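Side-chain contacts in selenium-binding protein (Sulfolobus tokodaii, PDB 2ECE), which is of unknown function but folds as a beta-propeller of the selenium-binding protein family, and may bind selenium: residues A[228-233]-A[283-288]; A[296-301]-A[346-351]; A[95-100]-A[172-177]. All coordinates share one frame; numbering follows the deposited sequence.

How the interactions relate
All three contacts join neighbouring blades of the beta-propeller by side-chain packing, which in interaction 2 also takes in an arginine guanidinium. Interactions 1 and 2 meet in one sheet: 283-288 and 296-301 lie on consecutive antiparallel strands, so this blade packs against the blade before it through interaction 1 and the blade after it through interaction 2. Their centres are about 17 Å apart, and they touch directly, W283 CE3 lying 3.4 Å from K296 N and L284 CB 3.8 Å from V297 CG1. Interaction 3 joins two earlier blades. Its centre is about 29 Å from that of interaction 1 and about 35 Å from that of interaction 2, which lies across the chain's centre from it.

Interaction 1 (A[228-233]-A[283-288]); sequences NRIHFW and WLWFYE
I230 and W285 are the residues whose CA atoms come nearest between strands 229-233 and 283-288, with I230 CA 8.7 Å from W285 CA. The two strands run in broadly the same direction and belong to different sheets, so what joins them is side-chain packing. W285 turns its CB toward I230, and its CG sits in the cleft between the backbone N and the carbonyl carbon (chi1 43°). The indole turns one face to I230. I230 answers with an extended arm: CG1 is anti to the backbone N (chi1 169°), and CD1 is carried out over the five-membered ring. That methyl stands 3.7 Å from the ring centroid and 16° off the ring normal, a CH-pi contact, with I230 CD1 3.6 Å from W285 CG. The two side chains cross at about a right angle. Each strand is an inner one of its sheet, and the sheets are successive blades of the propeller, so I230 and W285 belong to the buried layer between blades. V203, on the strand beside 229-234, extends this layer against both F232 and W285. F232 begins less directly aimed at the partner strand, but its ring swings in beside the indole. F232 CE1 lies 4.0 Å from W285 CE3, which sits at the edge of the phenyl ring near its plane, and F232 CZ comes within 4.1 Å of W285 CB. W292 stacks on the F232 ring. Although the indole is buried, its polar atom is satisfied: W285 NE1 is hydrogen-bonded to the carbonyl oxygen of F268, on the adjacent strand of the same blade.

Interaction 2 (A[296-301]-A[346-351]); sequences KVIEIP and RQYDIS
The interface between two consecutive propeller blades is bridged here by I298 and I300, on strand 291-304, packing against Y348 and R346, on strand 344-349. The short segments 296-300 and 346-349 of these strands run nearly antiparallel, at 152°, and their axes approach to 10.7 Å, a sheet-to-sheet spacing filled by side chains. I298 sits in a classic beta bulge, in which V297 and I298 both face I282 of the neighbouring strand. Its CD1 methyl rests over the centre of the Y348 ring, 3.7 Å from the centroid and 12° off the normal, a CH-pi contact. The second branch of the same side chain, I298 CG2, is anti to the backbone N and reaches the far end of the ring, 3.8 Å from Y348 OH. I300 slides past R346 in the opposite direction, placing its CD1 over one face of the guanidinium, 3.6 Å from R346 NH1. The same methyl is 3.8 Å from Y348 OH, so I300 covers the place where the two polar ends meet. R346 is extended from CG to NE, and its NE makes a salt bridge with E344. R346 NH1 donates to Y348 OH at 3.0 Å, with an N-H...O angle of 155° and the oxygen lying almost in the guanidinium plane.

Interaction 3 (A[95-100]-A[172-177]); sequences RRFLIV and YSFEPL
The aromatic contact is between F97 and F174, an edge-to-face (T-shaped) pair in which the edge of F174 points at a face of F97. The ring centroids are 4.9 Å apart and the planes are inclined at 68°. F174 CZ makes the closest approach, 3.4 Å from F97 CD1, while F174 CE1 stands over the same face near its rim. On the opposite face of F97 lies R96 CG, so the ring is held between an arginine chain and a phenyl edge. F97 and F174 belong to successive blades of the propeller: strand 97-101 is an inner strand of one, and F174 lies in the turn leading into outer strand 176-179 of the next. A disulfide between C81 and C145 also ties these blades. Apolar packing of I99 is looser, with I99 CD1 4.4 Å from F174 CD2; I110 and I150, one from each blade, touch both of these side chains. Polar interactions shape the turn. S173 OG accepts from the backbone N of E175 at 3.2 Å, an ST turn spanning F174, whose backbone is in the left-handed region (phi 69°, psi 13°). K124 of the preceding blade is hydrogen-bonded to the carbonyl oxygen of S173 and forms a salt bridge with E175.

Interaction 1 (A[228-233]-A[283-288])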
loop_
_atom_site.group_PDB
_atom_site.type_symbol
_atom_site.label_atom_id
_atom_site.label_comp_id
_atom_site.label_asym_id
_atom_site.label_seq_id
_atom_site.Cartn_x
_atom_site.Cartn_y
_atom_site.Cartn_z
ATOM N N ASN A 228 -16.149 -6.810 1.724
ATOM C CA ASN A 228 -15.715 -7.585 0.573
ATOM C C ASN A 228 -16.215 -6.991 -0.737
ATOM O O ASN A 228 -16.384 -7.708 -1.725
ATOM C CB ASN A 228 -16.184 -9.041 0.698
ATOM C CG ASN A 228 -17.694 -9.174 0.762
ATOM O OD1 ASN A 228 -18.222 -10.289 0.758
ATOM N ND2 ASN A 228 -18.395 -8.046 0.824
ATOM N N ARG A 229 -16.429 -5.675 -0.751
ATOM C CA ARG A 229 -16.921 -4.992 -1.940
ATOM C C ARG A 229 -15.936 -3.972 -2.506
ATOM O O ARG A 229 -15.125 -3.404 -1.774
ATOM C CB ARG A 229 -18.217 -4.242 -1.617
ATOM C CG ARG A 229 -19.238 -5.030 -0.825
ATOM C CD ARG A 229 -20.178 -4.077 -0.088
ATOM N NE ARG A 229 -21.144 -3.424 -0.962
ATOM C CZ ARG A 229 -21.849 -2.350 -0.621
ATOM N NH1 ARG A 229 -21.690 -1.800 0.577
ATOM N NH2 ARG A 229 -22.722 -1.833 -1.472
ATOM N N ILE A 230 -16.022 -3.756 -3.817
ATOM C CA ILE A 230 -15.223 -2.746 -4.498
ATOM C C ILE A 230 -16.284 -1.764 -4.993
ATOM O O ILE A 230 -17.331 -2.170 -5.510
ATOM C CB ILE A 230 -14.415 -3.306 -5.701
ATOM C CG1 ILE A 230 -13.838 -2.145 -6.521
ATOM C CG2 ILE A 230 -15.293 -4.180 -6.574
ATOM C CD1 ILE A 230 -12.827 -2.573 -7.592
ATOM N N HIS A 231 -16.034 -0.476 -4.805
ATOM C CA HIS A 231 -16.987 0.546 -5.213
ATOM C C HIS A 231 -16.460 1.328 -6.405
ATOM O O HIS A 231 -15.288 1.716 -6.430
ATOM C CB HIS A 231 -17.242 1.504 -4.047
ATOM C CG HIS A 231 -17.786 0.835 -2.824
ATOM N ND1 HIS A 231 -19.138 0.696 -2.588
ATOM C CD2 HIS A 231 -17.159 0.262 -1.767
ATOM C CE1 HIS A 231 -19.319 0.072 -1.437
ATOM N NE2 HIS A 231 -18.136 -0.203 -0.920
ATOM N N PHE A 232 -17.327 1.551 -7.388
ATOM C CA PHE A 232 -16.966 2.305 -8.583
ATOM C C PHE A 232 -17.643 3.663 -8.507
ATOM O O PHE A 232 -18.858 3.747 -8.306
ATOM C CB PHE A 232 -17.418 1.549 -9.832
ATOM C CG PHE A 232 -16.792 0.196 -9.959
ATOM C CD1 PHE A 232 -15.477 0.068 -10.385
ATOM C CD2 PHE A 232 -17.487 -0.944 -9.561
ATOM C CE1 PHE A 232 -14.852 -1.176 -10.406
ATOM C CE2 PHE A 232 -16.873 -2.195 -9.578
ATOM C CZ PHE A 232 -15.551 -2.309 -10.001
ATOM N N TRP A 233 -16.857 4.723 -8.670
ATOM C CA TRP A 233 -17.383 6.078 -8.587
ATOM C C TRP A 233 -17.111 6.924 -9.820
ATOM O O TRP A 233 -16.171 6.673 -10.570
ATOM C CB TRP A 233 -16.757 6.833 -7.415
ATOM C CG TRP A 233 -16.750 6.145 -6.105
ATOM C CD1 TRP A 233 -16.088 4.998 -5.779
ATOM C CD2 TRP A 233 -17.358 6.617 -4.900
ATOM N NE1 TRP A 233 -16.238 4.730 -4.440
ATOM C CE2 TRP A 233 -17.015 5.708 -3.876
ATOM C CE3 TRP A 233 -18.156 7.725 -4.586
ATOM C CZ2 TRP A 233 -17.447 5.870 -2.550
ATOM C CZ3 TRP A 233 -18.588 7.887 -3.266
ATOM C CH2 TRP A 233 -18.230 6.964 -2.267
ATOM N N TRP A 283 -8.601 -10.611 -7.514
ATOM C CA TRP A 283 -9.713 -10.383 -8.413
ATOM C C TRP A 283 -9.406 -9.313 -9.440
ATOM O O TRP A 283 -8.767 -8.308 -9.133
ATOM C CB TRP A 283 -10.953 -9.987 -7.614
ATOM C CG TRP A 283 -11.491 -11.084 -6.747
ATOM C CD1 TRP A 283 -10.892 -11.642 -5.651
ATOM C CD2 TRP A 283 -12.749 -11.750 -6.900
ATOM N NE1 TRP A 283 -11.704 -12.613 -5.111
ATOM C CE2 TRP A 283 -12.848 -12.701 -5.860
ATOM C CE3 TRP A 283 -13.801 -11.637 -7.818
ATOM C CZ2 TRP A 283 -13.964 -13.535 -5.711
ATOM C CZ3 TRP A 283 -14.915 -12.471 -7.668
ATOM C CH2 TRP A 283 -14.983 -13.406 -6.623
ATOM N N LEU A 284 -9.866 -9.548 -10.665
ATOM C CA LEU A 284 -9.679 -8.610 -11.763
ATOM C C LEU A 284 -10.990 -7.870 -11.987
ATOM O O LEU A 284 -12.007 -8.490 -12.298
ATOM C CB LEU A 284 -9.303 -9.361 -13.047
ATOM C CG LEU A 284 -9.208 -8.572 -14.359
ATOM C CD1 LEU A 284 -8.044 -7.603 -14.286
ATOM C CD2 LEU A 284 -9.018 -9.536 -15.536
ATOM N N TRP A 285 -10.982 -6.555 -11.799
ATOM C CA TRP A 285 -12.182 -5.768 -12.047
ATOM C C TRP A 285 -11.945 -5.129 -13.409
ATOM O O TRP A 285 -10.832 -4.696 -13.704
ATOM C CB TRP A 285 -12.396 -4.700 -10.959
ATOM C CG TRP A 285 -11.167 -3.934 -10.519
ATOM C CD1 TRP A 285 -10.278 -4.296 -9.540
ATOM C CD2 TRP A 285 -10.731 -2.657 -11.001
ATOM N NE1 TRP A 285 -9.325 -3.322 -9.380
ATOM C CE2 TRP A 285 -9.578 -2.304 -10.261
ATOM C CE3 TRP A 285 -11.205 -1.776 -11.981
ATOM C CZ2 TRP A 285 -8.888 -1.103 -10.474
ATOM C CZ3 TRP A 285 -10.519 -0.582 -12.193
ATOM C CH2 TRP A 285 -9.372 -0.256 -11.439
ATOM N N PHE A 286 -12.980 -5.089 -14.241
ATOM C CA PHE A 286 -12.853 -4.535 -15.586
ATOM C C PHE A 286 -14.187 -4.049 -16.147
ATOM O O PHE A 286 -15.249 -4.542 -15.757
ATOM C CB PHE A 286 -12.256 -5.605 -16.510
ATOM C CG PHE A 286 -13.075 -6.869 -16.587
ATOM C CD1 PHE A 286 -13.970 -7.071 -17.633
ATOM C CD2 PHE A 286 -12.965 -7.850 -15.602
ATOM C CE1 PHE A 286 -14.747 -8.228 -17.703
ATOM C CE2 PHE A 286 -13.739 -9.012 -15.659
ATOM C CZ PHE A 286 -14.633 -9.200 -16.715
ATOM N N TYR A 287 -14.132 -3.082 -17.060
ATOM C CA TYR A 287 -15.345 -2.546 -17.675
ATOM C C TYR A 287 -15.525 -3.173 -19.052
ATOM O O TYR A 287 -14.620 -3.147 -19.879
ATOM C CB TYR A 287 -15.260 -1.023 -17.799
ATOM C CG TYR A 287 -16.543 -0.374 -18.268
ATOM C CD1 TYR A 287 -16.751 -0.076 -19.619
ATOM C CD2 TYR A 287 -17.554 -0.054 -17.362
ATOM C CE1 TYR A 287 -17.935 0.530 -20.050
ATOM C CE2 TYR A 287 -18.736 0.550 -17.783
ATOM C CZ TYR A 287 -18.919 0.841 -19.126
ATOM O OH TYR A 287 -20.082 1.452 -19.542
ATOM N N GLU A 288 -16.709 -3.723 -19.294
ATOM C CA GLU A 288 -16.987 -4.397 -20.554
ATOM C C GLU A 288 -18.495 -4.492 -20.770
ATOM O O GLU A 288 -19.258 -4.608 -19.813
ATOM C CB GLU A 288 -16.377 -5.798 -20.490
ATOM C CG GLU A 288 -16.328 -6.577 -21.782
ATOM C CD GLU A 288 -15.561 -7.871 -21.607
ATOM O OE1 GLU A 288 -16.199 -8.938 -21.469
ATOM O OE2 GLU A 288 -14.312 -7.813 -21.585
#

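Interaction 2 (A[296-301]-A[346-351])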
loop_
_atom_site.group_PDB
_atom_site.type_symbol
_atom_site.label_atom_id
_atom_site.label_comp_id
_atom_site.label_asym_id
_atom_site.label_seq_id
_atom_site.Cartn_x
_atom_site.Cartn_y
_atom_site.Cartn_z
ATOM N N LYS A 296 -12.526 -13.691 -10.218
ATOM C CA LYS A 296 -11.404 -14.219 -9.457
ATOM C C LYS A 296 -10.420 -14.818 -10.453
ATOM O O LYS A 296 -10.784 -15.684 -11.248
ATOM C CB LYS A 296 -11.882 -15.288 -8.466
ATOM C CG LYS A 296 -10.769 -15.883 -7.615
ATOM C CD LYS A 296 -11.314 -16.628 -6.386
ATOM C CE LYS A 296 -12.190 -17.820 -6.755
ATOM N NZ LYS A 296 -12.629 -18.569 -5.537
ATOM N N VAL A 297 -9.174 -14.356 -10.420
ATOM C CA VAL A 297 -8.173 -14.857 -11.354
ATOM C C VAL A 297 -7.028 -15.622 -10.701
ATOM O O VAL A 297 -6.285 -16.336 -11.379
ATOM C CB VAL A 297 -7.599 -13.708 -12.213
ATOM C CG1 VAL A 297 -8.697 -13.153 -13.111
ATOM C CG2 VAL A 297 -7.042 -12.606 -11.322
ATOM N N ILE A 298 -6.882 -15.471 -9.389
ATOM C CA ILE A 298 -5.839 -16.169 -8.642
ATOM C C ILE A 298 -6.389 -16.578 -7.280
ATOM O O ILE A 298 -7.059 -15.794 -6.612
ATOM C CB ILE A 298 -4.600 -15.282 -8.373
ATOM C CG1 ILE A 298 -3.924 -14.875 -9.679
ATOM C CG2 ILE A 298 -3.606 -16.043 -7.504
ATOM C CD1 ILE A 298 -2.800 -13.867 -9.483
ATOM N N GLU A 299 -6.106 -17.808 -6.872
ATOM C CA GLU A 299 -6.552 -18.286 -5.573
ATOM C C GLU A 299 -5.409 -19.078 -4.974
ATOM O O GLU A 299 -4.871 -19.987 -5.610
ATOM C CB GLU A 299 -7.797 -19.174 -5.694
ATOM C CG GLU A 299 -8.401 -19.556 -4.340
ATOM C CD GLU A 299 -9.644 -20.426 -4.457
ATOM O OE1 GLU A 299 -10.550 -20.081 -5.245
ATOM O OE2 GLU A 299 -9.723 -21.452 -3.751
ATOM N N ILE A 300 -5.024 -18.713 -3.758
ATOM C CA ILE A 300 -3.937 -19.386 -3.071
ATOM C C ILE A 300 -4.488 -20.040 -1.812
ATOM O O ILE A 300 -5.064 -19.371 -0.958
ATOM C CB ILE A 300 -2.819 -18.387 -2.690
ATOM C CG1 ILE A 300 -2.270 -17.726 -3.960
ATOM C CG2 ILE A 300 -1.707 -19.110 -1.937
ATOM C CD1 ILE A 300 -1.263 -16.631 -3.698
ATOM N N PRO A 301 -4.331 -21.369 -1.692
ATOM C CA PRO A 301 -4.823 -22.106 -0.524
ATOM C C PRO A 301 -3.916 -22.009 0.701
ATOM O O PRO A 301 -2.726 -21.691 0.596
ATOM C CB PRO A 301 -4.925 -23.535 -1.049
ATOM C CG PRO A 301 -3.725 -23.616 -1.944
ATOM C CD PRO A 301 -3.818 -22.301 -2.715
ATOM N N ARG A 346 5.479 -13.375 -4.712
ATOM C CA ARG A 346 5.317 -14.061 -5.983
ATOM C C ARG A 346 5.225 -13.058 -7.121
ATOM O O ARG A 346 4.868 -11.890 -6.917
ATOM C CB ARG A 346 4.046 -14.914 -5.973
ATOM C CG ARG A 346 4.030 -16.016 -4.933
ATOM C CD ARG A 346 2.774 -16.863 -5.071
ATOM N NE ARG A 346 2.759 -17.975 -4.128
ATOM C CZ ARG A 346 1.906 -18.992 -4.182
ATOM N NH1 ARG A 346 0.986 -19.045 -5.136
ATOM N NH2 ARG A 346 1.977 -19.960 -3.282
ATOM N N GLN A 347 5.550 -13.529 -8.321
ATOM C CA GLN A 347 5.488 -12.723 -9.528
ATOM C C GLN A 347 4.582 -13.459 -10.506
ATOM O O GLN A 347 4.836 -14.611 -10.848
ATOM C CB GLN A 347 6.878 -12.566 -10.149
ATOM C CG GLN A 347 6.861 -11.890 -11.515
ATOM C CD GLN A 347 8.165 -12.061 -12.273
ATOM O OE1 GLN A 347 8.868 -11.089 -12.561
ATOM N NE2 GLN A 347 8.496 -13.302 -12.596
ATOM N N TYR A 348 3.515 -12.801 -10.945
ATOM C CA TYR A 348 2.598 -13.408 -11.897
ATOM C C TYR A 348 2.635 -12.653 -13.217
ATOM O O TYR A 348 2.502 -11.429 -13.247
ATOM C CB TYR A 348 1.162 -13.397 -11.373
ATOM C CG TYR A 348 0.868 -14.400 -10.288
ATOM C CD1 TYR A 348 1.216 -14.148 -8.964
ATOM C CD2 TYR A 348 0.230 -15.606 -10.587
ATOM C CE1 TYR A 348 0.933 -15.072 -7.956
ATOM C CE2 TYR A 348 -0.058 -16.538 -9.592
ATOM C CZ TYR A 348 0.296 -16.264 -8.276
ATOM O OH TYR A 348 0.011 -17.177 -7.285
ATOM N N ASP A 349 2.834 -13.386 -14.305
ATOM C CA ASP A 349 2.851 -12.779 -15.626
ATOM C C ASP A 349 1.385 -12.513 -15.944
ATOM O O ASP A 349 0.576 -13.437 -15.965
ATOM C CB ASP A 349 3.456 -13.761 -16.641
ATOM C CG ASP A 349 3.414 -13.240 -18.065
ATOM O OD1 ASP A 349 4.437 -13.375 -18.772
ATOM O OD2 ASP A 349 2.363 -12.709 -18.485
ATOM N N ILE A 350 1.030 -11.255 -16.161
ATOM C CA ILE A 350 -0.356 -10.942 -16.473
ATOM C C ILE A 350 -0.545 -10.444 -17.899
ATOM O O ILE A 350 -1.418 -9.613 -18.162
ATOM C CB ILE A 350 -0.956 -9.905 -15.479
ATOM C CG1 ILE A 350 -0.028 -8.699 -15.332
ATOM C CG2 ILE A 350 -1.198 -10.567 -14.136
ATOM C CD1 ILE A 350 -0.601 -7.616 -14.439
ATOM N N SER A 351 0.275 -10.956 -18.817
ATOM C CA SER A 351 0.170 -10.588 -20.229
ATOM C C SER A 351 -1.301 -10.736 -20.589
ATOM O O SER A 351 -1.849 -9.970 -21.381
ATOM C CB SER A 351 1.025 -11.521 -21.088
ATOM O OG SER A 351 2.396 -11.390 -20.751
#

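Interaction 3 (A[95-100]-A[172-177])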
loop_
_atom_site.group_PDB
_atom_site.type_symbol
_atom_site.label_atom_id
_atom_site.label_comp_id
_atom_site.label_asym_id
_atom_site.label_seq_id
_atom_site.Cartn_x
_atom_site.Cartn_y
_atom_site.Cartn_z
ATOM N N ARG A 95 6.922 17.521 -7.538
ATOM C CA ARG A 95 7.038 16.368 -6.646
ATOM C C ARG A 95 8.068 16.802 -5.616
ATOM O O ARG A 95 9.275 16.635 -5.816
ATOM C CB ARG A 95 7.552 15.141 -7.399
ATOM C CG ARG A 95 7.499 13.857 -6.589
ATOM C CD ARG A 95 8.369 12.781 -7.213
ATOM N NE ARG A 95 7.963 12.407 -8.567
ATOM C CZ ARG A 95 6.991 11.546 -8.859
ATOM N NH1 ARG A 95 6.298 10.956 -7.890
ATOM N NH2 ARG A 95 6.725 11.259 -10.127
ATOM N N ARG A 96 7.588 17.348 -4.506
ATOM C CA ARG A 96 8.490 17.863 -3.493
ATOM C C ARG A 96 8.246 17.395 -2.066
ATOM O O ARG A 96 9.193 17.141 -1.321
ATOM C CB ARG A 96 8.442 19.392 -3.538
ATOM C CG ARG A 96 9.219 20.069 -2.447
ATOM C CD ARG A 96 9.331 21.553 -2.704
ATOM N NE ARG A 96 10.181 22.169 -1.694
ATOM C CZ ARG A 96 10.561 23.439 -1.705
ATOM N NH1 ARG A 96 10.164 24.248 -2.681
ATOM N NH2 ARG A 96 11.351 23.897 -0.742
ATOM N N PHE A 97 6.981 17.269 -1.686
ATOM C CA PHE A 97 6.662 16.881 -0.322
ATOM C C PHE A 97 6.086 15.495 -0.121
ATOM O O PHE A 97 5.256 15.032 -0.905
ATOM C CB PHE A 97 5.676 17.882 0.279
ATOM C CG PHE A 97 6.075 19.315 0.092
ATOM C CD1 PHE A 97 5.688 20.016 -1.043
ATOM C CD2 PHE A 97 6.832 19.967 1.060
ATOM C CE1 PHE A 97 6.050 21.351 -1.213
ATOM C CE2 PHE A 97 7.201 21.300 0.902
ATOM C CZ PHE A 97 6.807 21.993 -0.238
ATOM N N LEU A 98 6.532 14.838 0.942
ATOM C CA LEU A 98 5.986 13.539 1.295
ATOM C C LEU A 98 4.819 13.906 2.208
ATOM O O LEU A 98 4.976 14.720 3.127
ATOM C CB LEU A 98 7.002 12.691 2.071
ATOM C CG LEU A 98 8.244 12.199 1.318
ATOM C CD1 LEU A 98 9.136 11.404 2.278
ATOM C CD2 LEU A 98 7.823 11.327 0.137
ATOM N N ILE A 99 3.653 13.331 1.931
ATOM C CA ILE A 99 2.437 13.554 2.709
ATOM C C ILE A 99 2.337 12.283 3.554
ATOM O O ILE A 99 2.002 11.215 3.035
ATOM C CB ILE A 99 1.213 13.673 1.770
ATOM C CG1 ILE A 99 1.491 14.718 0.688
ATOM C CG2 ILE A 99 -0.028 14.068 2.552
ATOM C CD1 ILE A 99 1.743 16.109 1.230
ATOM N N VAL A 100 2.638 12.408 4.848
ATOM C CA VAL A 100 2.665 11.274 5.769
ATOM C C VAL A 100 1.613 11.321 6.872
ATOM O O VAL A 100 1.748 12.071 7.836
ATOM C CB VAL A 100 4.059 11.177 6.430
ATOM C CG1 VAL A 100 4.149 9.926 7.307
ATOM C CG2 VAL A 100 5.137 11.175 5.347
ATOM N N TYR A 172 -1.832 23.627 -2.541
ATOM C CA TYR A 172 -0.948 24.725 -2.168
ATOM C C TYR A 172 -0.731 24.947 -0.680
ATOM O O TYR A 172 0.403 25.133 -0.242
ATOM C CB TYR A 172 -1.450 26.010 -2.825
ATOM C CG TYR A 172 -1.571 25.874 -4.323
ATOM C CD1 TYR A 172 -2.816 25.731 -4.934
ATOM C CD2 TYR A 172 -0.433 25.835 -5.128
ATOM C CE1 TYR A 172 -2.924 25.555 -6.316
ATOM C CE2 TYR A 172 -0.527 25.656 -6.504
ATOM C CZ TYR A 172 -1.774 25.517 -7.094
ATOM O OH TYR A 172 -1.863 25.353 -8.458
ATOM N N SER A 173 -1.806 24.912 0.100
ATOM C CA SER A 173 -1.692 25.126 1.536
ATOM C C SER A 173 -1.535 23.815 2.286
ATOM O O SER A 173 -1.057 23.794 3.424
ATOM C CB SER A 173 -2.929 25.858 2.053
ATOM O OG SER A 173 -4.089 25.062 1.879
ATOM N N PHE A 174 -1.934 22.724 1.637
ATOM C CA PHE A 174 -1.872 21.396 2.233
ATOM C C PHE A 174 -2.893 21.294 3.358
ATOM O O PHE A 174 -2.851 20.363 4.159
ATOM C CB PHE A 174 -0.472 21.105 2.786
ATOM C CG PHE A 174 0.601 21.074 1.736
ATOM C CD1 PHE A 174 1.731 21.873 1.855
ATOM C CD2 PHE A 174 0.474 20.257 0.617
ATOM C CE1 PHE A 174 2.719 21.859 0.872
ATOM C CE2 PHE A 174 1.454 20.236 -0.369
ATOM C CZ PHE A 174 2.577 21.038 -0.242
ATOM N N GLU A 175 -3.808 22.256 3.415
ATOM C CA GLU A 175 -4.840 22.273 4.449
ATOM C C GLU A 175 -5.995 21.377 4.015
ATOM O O GLU A 175 -6.291 21.277 2.827
ATOM C CB GLU A 175 -5.348 23.702 4.666
ATOM C CG GLU A 175 -4.291 24.679 5.176
ATOM C CD GLU A 175 -4.070 24.594 6.678
ATOM O OE1 GLU A 175 -4.527 23.613 7.307
ATOM O OE2 GLU A 175 -3.426 25.513 7.230
ATOM N N PRO A 176 -6.665 20.722 4.974
ATOM C CA PRO A 176 -7.788 19.840 4.644
ATOM C C PRO A 176 -8.917 20.633 4.010
ATOM O O PRO A 176 -9.241 21.725 4.472
ATOM C CB PRO A 176 -8.217 19.287 6.002
ATOM C CG PRO A 176 -7.048 19.543 6.904
ATOM C CD PRO A 176 -6.540 20.866 6.432
ATOM N N LEU A 177 -9.510 20.096 2.953
ATOM C CA LEU A 177 -10.633 20.762 2.316
ATOM C C LEU A 177 -11.906 20.152 2.893
ATOM O O LEU A 177 -12.807 20.866 3.326
ATOM C CB LEU A 177 -10.581 20.568 0.804
ATOM C CG LEU A 177 -9.395 21.279 0.143
ATOM C CD1 LEU A 177 -9.185 20.735 -1.259
ATOM C CD2 LEU A 177 -9.649 22.790 0.121
#